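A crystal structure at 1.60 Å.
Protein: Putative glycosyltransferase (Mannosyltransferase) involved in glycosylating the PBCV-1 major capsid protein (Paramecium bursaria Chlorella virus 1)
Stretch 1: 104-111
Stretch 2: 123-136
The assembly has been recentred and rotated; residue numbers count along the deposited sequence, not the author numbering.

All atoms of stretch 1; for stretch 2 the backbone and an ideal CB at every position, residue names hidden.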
# COMPACT_ATOMS: atom_id res chain seq x y z
N ASN A 104 -12.03 16.04 -4.67
CA ASN A 104 -11.11 16.29 -5.77
C ASN A 104 -9.86 15.41 -5.73
O ASN A 104 -9.11 15.36 -6.70
CB ASN A 104 -10.67 17.76 -5.76
CG ASN A 104 -9.95 18.16 -7.03
OD1 ASN A 104 -10.35 17.78 -8.14
ND2 ASN A 104 -8.88 18.94 -6.89
N ILE A 105 -9.62 14.75 -4.60
CA ILE A 105 -8.39 13.95 -4.44
C ILE A 105 -8.52 12.54 -5.05
O ILE A 105 -9.52 11.85 -4.80
CB ILE A 105 -7.95 13.89 -2.96
CG1 ILE A 105 -7.77 15.31 -2.40
CG2 ILE A 105 -6.64 13.09 -2.81
CD1 ILE A 105 -6.82 16.21 -3.23
N LEU A 106 -7.51 12.16 -5.85
CA LEU A 106 -7.41 10.83 -6.47
C LEU A 106 -6.39 9.93 -5.77
O LEU A 106 -6.54 8.72 -5.79
CB LEU A 106 -7.04 10.93 -7.95
CG LEU A 106 -8.04 11.56 -8.92
CD1 LEU A 106 -7.33 11.86 -10.23
CD2 LEU A 106 -9.27 10.69 -9.17
N TYR A 107 -5.36 10.52 -5.16
CA TYR A 107 -4.34 9.73 -4.45
C TYR A 107 -3.97 10.36 -3.13
O TYR A 107 -3.74 11.56 -3.08
CB TYR A 107 -3.05 9.71 -5.29
CG TYR A 107 -3.06 8.74 -6.45
CD1 TYR A 107 -2.58 7.43 -6.30
CD2 TYR A 107 -3.52 9.13 -7.70
CE1 TYR A 107 -2.59 6.53 -7.36
CE2 TYR A 107 -3.53 8.25 -8.76
CZ TYR A 107 -3.08 6.95 -8.58
OH TYR A 107 -3.09 6.07 -9.65
N HIS A 108 -3.90 9.55 -2.08
CA HIS A 108 -3.23 9.94 -0.85
C HIS A 108 -1.97 9.09 -0.71
O HIS A 108 -2.04 7.86 -0.78
CB HIS A 108 -4.14 9.70 0.36
CG HIS A 108 -5.27 10.67 0.44
ND1 HIS A 108 -6.51 10.42 -0.10
CD2 HIS A 108 -5.32 11.92 0.95
CE1 HIS A 108 -7.29 11.48 0.08
NE2 HIS A 108 -6.60 12.39 0.73
N THR A 109 -0.82 9.76 -0.58
CA THR A 109 0.47 9.10 -0.47
C THR A 109 1.23 9.65 0.73
O THR A 109 0.76 10.58 1.40
CB THR A 109 1.30 9.28 -1.78
OG1 THR A 109 1.47 10.68 -2.03
CG2 THR A 109 0.58 8.61 -2.94
N PHE A 110 2.40 9.08 1.00
CA PHE A 110 3.17 9.38 2.22
C PHE A 110 4.63 9.55 1.91
O PHE A 110 5.20 8.79 1.13
CB PHE A 110 2.94 8.27 3.27
CG PHE A 110 1.50 8.03 3.49
CD1 PHE A 110 0.79 8.84 4.37
CD2 PHE A 110 0.82 7.07 2.75
CE1 PHE A 110 -0.59 8.69 4.53
CE2 PHE A 110 -0.54 6.90 2.89
CZ PHE A 110 -1.26 7.72 3.78
N HIS A 111 5.24 10.56 2.53
CA HIS A 111 6.67 10.73 2.38
C HIS A 111 7.42 9.80 3.32
O HIS A 111 6.81 9.09 4.14
CB HIS A 111 7.09 12.20 2.55
CG HIS A 111 7.03 12.71 3.96
ND1 HIS A 111 7.98 12.40 4.90
CD2 HIS A 111 6.17 13.57 4.56
CE1 HIS A 111 7.69 13.00 6.04
NE2 HIS A 111 6.60 13.74 5.85
N UNK A 123 4.35 1.91 -0.31
CA UNK A 123 4.02 0.68 0.43
C UNK A 123 2.62 0.76 1.03
O UNK A 123 2.00 -0.27 1.34
CB UNK A 123 5.05 0.43 1.54
N UNK A 124 2.14 1.99 1.20
CA UNK A 124 0.75 2.29 1.59
C UNK A 124 0.28 3.38 0.64
O UNK A 124 0.92 4.43 0.55
CB UNK A 124 0.63 2.73 3.05
N UNK A 125 -0.82 3.14 -0.08
CA UNK A 125 -1.24 4.04 -1.15
C UNK A 125 -2.75 3.97 -1.30
O UNK A 125 -3.31 2.88 -1.53
CB UNK A 125 -0.55 3.69 -2.47
N UNK A 126 -3.41 5.12 -1.15
CA UNK A 126 -4.86 5.25 -1.33
C UNK A 126 -5.13 5.70 -2.74
O UNK A 126 -4.56 6.70 -3.19
CB UNK A 126 -5.47 6.23 -0.32
N UNK A 127 -6.02 4.98 -3.42
CA UNK A 127 -6.37 5.26 -4.81
C UNK A 127 -7.90 5.36 -4.93
O UNK A 127 -8.60 4.39 -4.64
CB UNK A 127 -5.82 4.18 -5.74
N UNK A 128 -8.41 6.51 -5.37
CA UNK A 128 -9.84 6.70 -5.52
C UNK A 128 -10.33 5.87 -6.70
O UNK A 128 -9.57 5.65 -7.66
CB UNK A 128 -10.18 8.18 -5.71
N UNK A 129 -11.58 5.42 -6.65
CA UNK A 129 -12.14 4.64 -7.76
C UNK A 129 -11.97 5.31 -9.11
O UNK A 129 -11.86 4.63 -10.12
CB UNK A 129 -13.63 4.38 -7.51
N UNK A 130 -11.96 6.65 -9.14
CA UNK A 130 -11.87 7.38 -10.41
C UNK A 130 -10.46 7.40 -10.96
O UNK A 130 -10.23 7.95 -12.03
CB UNK A 130 -12.37 8.82 -10.23
N UNK A 131 -9.52 6.80 -10.21
CA UNK A 131 -8.14 6.64 -10.69
C UNK A 131 -7.83 5.21 -11.13
O UNK A 131 -6.67 4.88 -11.40
CB UNK A 131 -7.16 7.06 -9.59
N UNK A 132 -8.86 4.36 -11.26
CA UNK A 132 -8.59 2.99 -11.72
C UNK A 132 -8.00 2.98 -13.13
O UNK A 132 -7.11 2.18 -13.42
CB UNK A 132 -9.87 2.16 -11.69
N UNK A 133 -8.45 3.89 -13.98
CA UNK A 133 -7.93 3.92 -15.36
C UNK A 133 -6.49 4.43 -15.36
O UNK A 133 -5.68 4.05 -16.22
CB UNK A 133 -8.80 4.80 -16.25
N UNK A 134 -6.17 5.26 -14.39
CA UNK A 134 -4.78 5.71 -14.20
C UNK A 134 -3.89 4.56 -13.79
O UNK A 134 -2.79 4.40 -14.33
CB UNK A 134 -4.71 6.82 -13.15
N UNK A 135 -4.35 3.74 -12.84
CA UNK A 135 -3.56 2.58 -12.43
C UNK A 135 -3.33 1.62 -13.60
O UNK A 135 -2.28 0.99 -13.70
CB UNK A 135 -4.25 1.85 -11.28
N UNK A 136 -4.31 1.52 -14.49
CA UNK A 136 -4.12 0.71 -15.69
C UNK A 136 -2.94 1.22 -16.50
O UNK A 136 -2.14 0.43 -17.02
CB UNK A 136 -5.39 0.71 -16.55

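Position 123 has nothing of stretch 1 within 5.5 Å of its ideal CB, and its phi/psi of -64/-22° is open to most residues, so the contact sets no preference. It is Gly123.

At 124 the CA-to-CB bond points toward stretch 1, and the ideal CB lies 4.3 Å from Phe110 CE2. An apolar group, branched or aromatic, would suit. Val124 (chi1 t) places CG1 3.8 Å from Phe110 CE2. A water bridges the backbones here, accepting from Phe110 N (3.0 Å) and donating to Val124 O (2.7 Å), where the strands make no direct hydrogen bond.

Position 125 points sideways, its ideal CB 5.1 Å from Thr109 CG2, so a long chain of almost any character could pass. Lys125 runs beside the Tyr107 ring, its CD 4.2 Å from Tyr107 CE1 near the ring plane, and its charge must find a partner further along stretch 2.

The backbone at 126 pairs with His108 in an antiparallel hydrogen-bonded bridge, and the ideal CB is 3.8 Å from His108 CB on the same sheet face. With the Phe110 ring also nearby, a large apolar or aromatic residue fits. Phe126 N donates to His108 O and His108 N to Phe126 O, both at 3.1 Å. The Phe126 ring (chi1 m) reaches Phe110, CE2 to Phe110 CZ being 3.8 Å, an edge-to-edge approach.

Position 127 forms the non-hydrogen-bonded pair with Tyr107, on the sheet face that carries the tyrosine ring; its ideal CB is 4.3 Å from Tyr107 CE1. A beta-branched or other apolar residue is apt. Val127 brings CG2 to 3.8 Å from Tyr107 CE1.

At 128 the CB points toward stretch 1, near two carbonyls: Leu106 O at 3.7 Å and Ile105 O at 3.8 Å from the ideal CB. Polar or apolar side chains could follow. In His128 the backbone N gives Leu106 O a 2.9 Å hydrogen bond (172°), while ND1 accepts from the backbone N of position 130 at 3.0 Å.

Position 129 points away and is unconstrained by stretch 1; Lys129 turns away from stretch 1. At 130 the ideal CB is 3.8 Å from Leu106 CD2, but the bond runs sideways, so a polar end could lead outward, as the carboxylate of Asp130 does. Asp130 OD1 takes a salt bridge from Lys129 NZ at 2.9 Å.

At 131 the ideal CB lies 3.9 Å from Tyr107 CE2 and 4.2 Å from Leu106 O, favouring a small apolar group. Ala131, at the helix N-cap position, packs its CB 4.2 Å from Leu106 CB.

Positions 132, 133 and 136 have no contact with stretch 1; they are Leu132, Glu133 and Lys136, the last two salt-bridged.

Position 134 points toward Tyr107 OH, 3.9 Å from its ideal CB, with Leu106 nearby; a branched aliphatic suits. Ile134 puts CG2 3.4 Å from Tyr107 OH and CD1 4.1 Å from Leu106 CD1.

From 135, sideways, an acceptor could reach that hydroxyl. Glu135 does: Tyr107 OH donates to OE2 at 2.6 Å, and Lys125 NZ salt-bridges the same OE2 at 3.0 Å.

Stretch 2 123-136: GVKFVHKDALEIEK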
# COMPACT_ATOMS: atom_id res chain seq x y z
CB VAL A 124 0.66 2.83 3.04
CG1 VAL A 124 -0.79 3.13 3.39
CG2 VAL A 124 1.23 1.80 4.03
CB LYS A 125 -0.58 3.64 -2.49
CG LYS A 125 -0.98 4.48 -3.68
CD LYS A 125 -0.30 4.01 -4.98
CE LYS A 125 -0.85 2.68 -5.48
NZ LYS A 125 -0.44 2.44 -6.94
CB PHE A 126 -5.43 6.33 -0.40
CG PHE A 126 -5.48 5.95 1.05
CD1 PHE A 126 -6.67 5.51 1.62
CD2 PHE A 126 -4.35 6.09 1.87
CE1 PHE A 126 -6.75 5.19 2.99
CE2 PHE A 126 -4.43 5.76 3.25
CZ PHE A 126 -5.62 5.32 3.79
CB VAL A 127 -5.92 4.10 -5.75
CG1 VAL A 127 -6.15 4.48 -7.21
CG2 VAL A 127 -4.45 3.76 -5.52
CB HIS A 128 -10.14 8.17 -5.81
CG HIS A 128 -11.59 8.51 -5.72
ND1 HIS A 128 -12.43 8.50 -6.82
CD2 HIS A 128 -12.36 8.87 -4.67
CE1 HIS A 128 -13.65 8.84 -6.45
NE2 HIS A 128 -13.64 9.07 -5.15
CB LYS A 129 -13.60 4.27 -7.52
CG LYS A 129 -14.52 5.45 -7.39
CD LYS A 129 -15.93 5.10 -7.88
CE LYS A 129 -16.90 6.25 -7.66
NZ LYS A 129 -16.73 7.38 -8.62
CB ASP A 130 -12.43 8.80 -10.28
CG ASP A 130 -13.96 8.82 -10.14
OD1 ASP A 130 -14.62 7.87 -10.61
OD2 ASP A 130 -14.51 9.77 -9.57
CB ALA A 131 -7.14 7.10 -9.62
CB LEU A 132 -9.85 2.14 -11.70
CG LEU A 132 -10.30 1.68 -10.32
CD1 LEU A 132 -11.68 1.04 -10.46
CD2 LEU A 132 -9.32 0.70 -9.67
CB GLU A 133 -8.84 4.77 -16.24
CG GLU A 133 -10.15 4.05 -16.53
CD GLU A 133 -9.95 2.89 -17.48
OE1 GLU A 133 -9.32 3.10 -18.54
OE2 GLU A 133 -10.43 1.78 -17.16
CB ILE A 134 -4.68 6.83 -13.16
CG1 ILE A 134 -5.40 8.08 -13.68
CG2 ILE A 134 -3.20 7.11 -12.84
CD1 ILE A 134 -5.41 9.26 -12.72
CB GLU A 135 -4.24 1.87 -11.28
CG GLU A 135 -4.16 2.68 -9.98
CD GLU A 135 -2.76 2.62 -9.38
OE1 GLU A 135 -2.18 1.52 -9.31
OE2 GLU A 135 -2.22 3.67 -8.97
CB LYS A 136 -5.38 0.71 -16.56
CG LYS A 136 -6.49 -0.19 -16.06
CD LYS A 136 -7.62 -0.26 -17.09
CE LYS A 136 -8.85 -1.01 -16.57
NZ LYS A 136 -9.91 -1.02 -17.63
O HOH W 1 2.29 6.50 -0.58
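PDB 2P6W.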